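Local structure of cyclopenase asqI (Emericella nidulans, 5YY3) at residues Asp511-Gln516 with Lys525-Thr530. The protein catalyses the conversion of 4'-methoxycyclopenin into 4'-methoxyviridicatin in aspoquinolone biosynthesis, as a zinc-dependent lyase of the tyrosinase family. Residues are numbered along the deposited sequence; the frame is centred on the assembly and turned at random.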
ATOM      1  N   ASP A 511     -24.380  15.429 -21.651  1.00 22.05           N
ATOM      2  CA  ASP A 511     -25.087  15.708 -22.897  1.00 25.08           C
ATOM      3  C   ASP A 511     -26.175  16.748 -22.725  1.00 24.76           C
ATOM      4  O   ASP A 511     -26.698  16.958 -21.622  1.00 22.34           O
ATOM      5  CB  ASP A 511     -25.714  14.433 -23.469  1.00 23.36           C
ATOM      6  CG  ASP A 511     -25.809  14.461 -24.986  1.00 22.66           C
ATOM      7  OD1 ASP A 511     -25.529  15.526 -25.588  1.00 25.36           O
ATOM      8  OD2 ASP A 511     -26.162  13.417 -25.574  1.00 23.10           O
ATOM      9  N   ARG A 512     -26.507  17.378 -23.847  1.00 27.78           N
ATOM     10  CA  ARG A 512     -27.604  18.337 -23.964  1.00 31.17           C
ATOM     11  C   ARG A 512     -28.208  18.163 -25.351  1.00 33.04           C
ATOM     12  O   ARG A 512     -27.499  18.318 -26.348  1.00 29.56           O
ATOM     13  CB  ARG A 512     -27.114  19.770 -23.777  1.00 32.69           C
ATOM     14  CG  ARG A 512     -28.220  20.745 -23.490  1.00 33.69           C
ATOM     15  CD  ARG A 512     -27.891  22.133 -24.003  1.00 42.91           C
ATOM     16  NE  ARG A 512     -26.621  22.641 -23.487  1.00 52.91           N
ATOM     17  CZ  ARG A 512     -25.666  23.173 -24.244  1.00 50.30           C
ATOM     18  NH1 ARG A 512     -25.838  23.273 -25.558  1.00 53.44           N
ATOM     19  NH2 ARG A 512     -24.546  23.612 -23.688  1.00 52.76           N
ATOM     20  N   ALA A 513     -29.491  17.820 -25.434  1.00 25.83           N
ATOM     21  CA  ALA A 513     -30.061  17.483 -26.732  1.00 32.56           C
ATOM     22  C   ALA A 513     -31.492  17.963 -26.904  1.00 32.19           C
ATOM     23  O   ALA A 513     -32.350  17.780 -26.033  1.00 31.21           O
ATOM     24  CB  ALA A 513     -29.990  15.988 -26.959  1.00 30.07           C
ATOM     25  N   THR A 514     -31.737  18.571 -28.055  1.00 34.98           N
ATOM     26  CA  THR A 514     -33.063  19.043 -28.411  1.00 33.50           C
ATOM     27  C   THR A 514     -33.947  17.871 -28.830  1.00 35.92           C
ATOM     28  O   THR A 514     -33.516  16.969 -29.540  1.00 34.13           O
ATOM     29  CB  THR A 514     -32.988  20.091 -29.533  1.00 36.41           C
ATOM     30  OG1 THR A 514     -32.391  21.286 -29.010  1.00 33.95           O
ATOM     31  CG2 THR A 514     -34.372  20.424 -30.061  1.00 34.78           C
ATOM     32  N   VAL A 515     -35.179  17.861 -28.350  1.00 33.44           N
ATOM     33  CA  VAL A 515     -36.133  16.879 -28.824  1.00 33.83           C
ATOM     34  C   VAL A 515     -37.336  17.620 -29.376  1.00 34.70           C
ATOM     35  O   VAL A 515     -37.771  18.617 -28.808  1.00 35.89           O
ATOM     36  CB  VAL A 515     -36.554  15.915 -27.708  1.00 32.18           C
ATOM     37  CG1 VAL A 515     -37.656  14.995 -28.183  1.00 35.22           C
ATOM     38  CG2 VAL A 515     -35.354  15.102 -27.270  1.00 34.88           C
ATOM     39  N   GLN A 516     -37.861  17.144 -30.494  1.00 33.57           N
ATOM     40  CA  GLN A 516     -39.058  17.733 -31.061  1.00 37.11           C
ATOM     41  C   GLN A 516     -40.174  16.691 -31.085  1.00 41.52           C
ATOM     42  O   GLN A 516     -40.020  15.617 -31.676  1.00 36.16           O
ATOM     43  CB  GLN A 516     -38.777  18.268 -32.466  1.00 37.38           C
ATOM     44  CG  GLN A 516     -39.864  19.173 -32.996  1.00 45.62           C
ATOM     45  CD  GLN A 516     -39.687  19.494 -34.474  1.00 52.71           C
ATOM     46  OE1 GLN A 516     -39.271  20.600 -34.829  1.00 48.16           O
ATOM     47  NE2 GLN A 516     -40.017  18.528 -35.348  1.00 45.70           N
ATOM     48  N   LYS A 525     -35.988   8.783 -27.072  1.00 29.76           N
ATOM     49  CA  LYS A 525     -34.859   9.491 -27.680  1.00 31.07           C
ATOM     50  C   LYS A 525     -33.583   8.720 -27.407  1.00 28.55           C
ATOM     51  O   LYS A 525     -33.335   8.330 -26.267  1.00 28.47           O
ATOM     52  CB  LYS A 525     -34.742  10.917 -27.139  1.00 26.98           C
ATOM     53  CG  LYS A 525     -33.588  11.706 -27.747  1.00 28.34           C
ATOM     54  CD  LYS A 525     -33.996  12.323 -29.076  1.00 36.85           C
ATOM     55  CE  LYS A 525     -32.945  13.258 -29.650  1.00 29.96           C
ATOM     56  NZ  LYS A 525     -32.157  12.563 -30.703  1.00 41.49           N
ATOM     57  N   VAL A 526     -32.789   8.477 -28.445  1.00 30.19           N
ATOM     58  CA  VAL A 526     -31.482   7.847 -28.276  1.00 24.57           C
ATOM     59  C   VAL A 526     -30.340   8.812 -28.654  1.00 27.95           C
ATOM     60  O   VAL A 526     -30.383   9.471 -29.696  1.00 27.79           O
ATOM     61  CB  VAL A 526     -31.350   6.558 -29.114  1.00 28.20           C
ATOM     62  CG1 VAL A 526     -30.048   5.803 -28.759  1.00 25.91           C
ATOM     63  CG2 VAL A 526     -32.551   5.661 -28.892  1.00 30.36           C
ATOM     64  N   ARG A 527     -29.325   8.881 -27.793  1.00 27.64           N
ATOM     65  CA  ARG A 527     -28.130   9.681 -28.052  1.00 27.77           C
ATOM     66  C   ARG A 527     -26.861   8.837 -27.967  1.00 26.79           C
ATOM     67  O   ARG A 527     -26.637   8.160 -26.961  1.00 26.02           O
ATOM     68  CB  ARG A 527     -28.028  10.832 -27.051  1.00 22.77           C
ATOM     69  CG  ARG A 527     -29.136  11.851 -27.142  1.00 25.48           C
ATOM     70  CD  ARG A 527     -28.865  12.792 -28.277  1.00 28.00           C
ATOM     71  NE  ARG A 527     -27.760  13.695 -27.972  1.00 25.62           N
ATOM     72  CZ  ARG A 527     -27.159  14.458 -28.879  1.00 28.34           C
ATOM     73  NH1 ARG A 527     -27.565  14.399 -30.144  1.00 28.32           N
ATOM     74  NH2 ARG A 527     -26.159  15.269 -28.533  1.00 21.06           N
ATOM     75  N   LEU A 528     -26.026   8.885 -29.003  1.00 27.62           N
ATOM     76  CA  LEU A 528     -24.726   8.202 -28.953  1.00 25.72           C
ATOM     77  C   LEU A 528     -23.715   9.030 -28.164  1.00 28.46           C
ATOM     78  O   LEU A 528     -23.865  10.263 -28.037  1.00 25.93           O
ATOM     79  CB  LEU A 528     -24.188   7.929 -30.365  1.00 25.94           C
ATOM     80  CG  LEU A 528     -25.144   7.209 -31.339  1.00 28.43           C
ATOM     81  CD1 LEU A 528     -24.462   6.944 -32.674  1.00 23.63           C
ATOM     82  CD2 LEU A 528     -25.694   5.913 -30.741  1.00 21.24           C
ATOM     83  N   ASP A 529     -22.692   8.349 -27.631  1.00 25.05           N
ATOM     84  CA  ASP A 529     -21.575   9.011 -26.954  1.00 25.53           C
ATOM     85  C   ASP A 529     -20.908  10.041 -27.866  1.00 24.54           C
ATOM     86  O   ASP A 529     -20.532  11.146 -27.439  1.00 22.41           O
ATOM     87  CB  ASP A 529     -20.533   7.979 -26.474  1.00 20.95           C
ATOM     88  CG  ASP A 529     -20.138   6.960 -27.554  1.00 23.88           C
ATOM     89  OD1 ASP A 529     -20.715   6.967 -28.661  1.00 24.46           O
ATOM     90  OD2 ASP A 529     -19.251   6.113 -27.287  1.00 29.73           O
ATOM     91  N   THR A 530     -20.777   9.665 -29.134  1.00 26.89           N
ATOM     92  CA  THR A 530     -19.984  10.418 -30.096  1.00 25.05           C
ATOM     93  C   THR A 530     -20.746  11.622 -30.640  1.00 28.80           C
ATOM     94  O   THR A 530     -20.197  12.399 -31.416  1.00 30.33           O
ATOM     95  CB  THR A 530     -19.525   9.503 -31.270  1.00 28.54           C
ATOM     96  OG1 THR A 530     -20.620   8.689 -31.709  1.00 29.50           O
ATOM     97  CG2 THR A 530     -18.390   8.566 -30.822  1.00 21.30           C
TER
HETATM   98  O   HOH W   1     -24.123  11.463 -25.732  1.00 25.24           O
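Asp511 OD1 is gripped by Arg527 NH2 across the contact, by the backbone N of Arg512 and by the backbone N of Ser533. The bond from Arg527 NH2 to Asp511 OD1 is nearly straight, at 171°. It is 3.0 Å long from Arg527 NH2 to Asp511 OD1, lies in the guanidinium plane and uses the syn lone pair of OD1. Arg512 N comes instead from above the carboxylate plane, 2.7 Å from Asp511 OD1. The second oxygen, Asp511 OD2, takes Arg527 NE at 2.9 Å on its syn side, tilted out of the carboxylate plane. The result is a side-on salt bridge through NE and NH2, with the carboxylate and guanidinium planes 32° apart. OD2 also accepts from Trp469 NE1 and from a water. The same water donates to Leu528 O, linking the two strands a second time. With so many donors, the buried carboxylate is well satisfied and probably stays charged. The Arg527 chain bends at chi2 and chi3, which brings the guanidinium alongside the carboxylate. Ala513 CB lies over one face of the guanidinium, offset toward its rim, 3.4 Å from Arg527 NE. Farther along, the contact is mostly aliphatic. Val515 CG2 packs 3.6 Å from Lys525 CD, and the two side chains lie alongside and point opposite ways. Lys525 CE also makes a van der Waals contact with Thr514 O, at 3.8 Å. No backbone hydrogen bond joins the two segments. Their strands run roughly antiparallel, at 148°. The axes stay 9.4 Å apart at closest approach. This is face-to-face packing of two layers, consistent with the immunoglobulin-like sandwich of the hemocyanin-type C-terminal domain, away from the zinc site. Strand 508-517 pairs with strand 487-497 in one layer, while strand 523-528 pairs with strand 461-475 in the other.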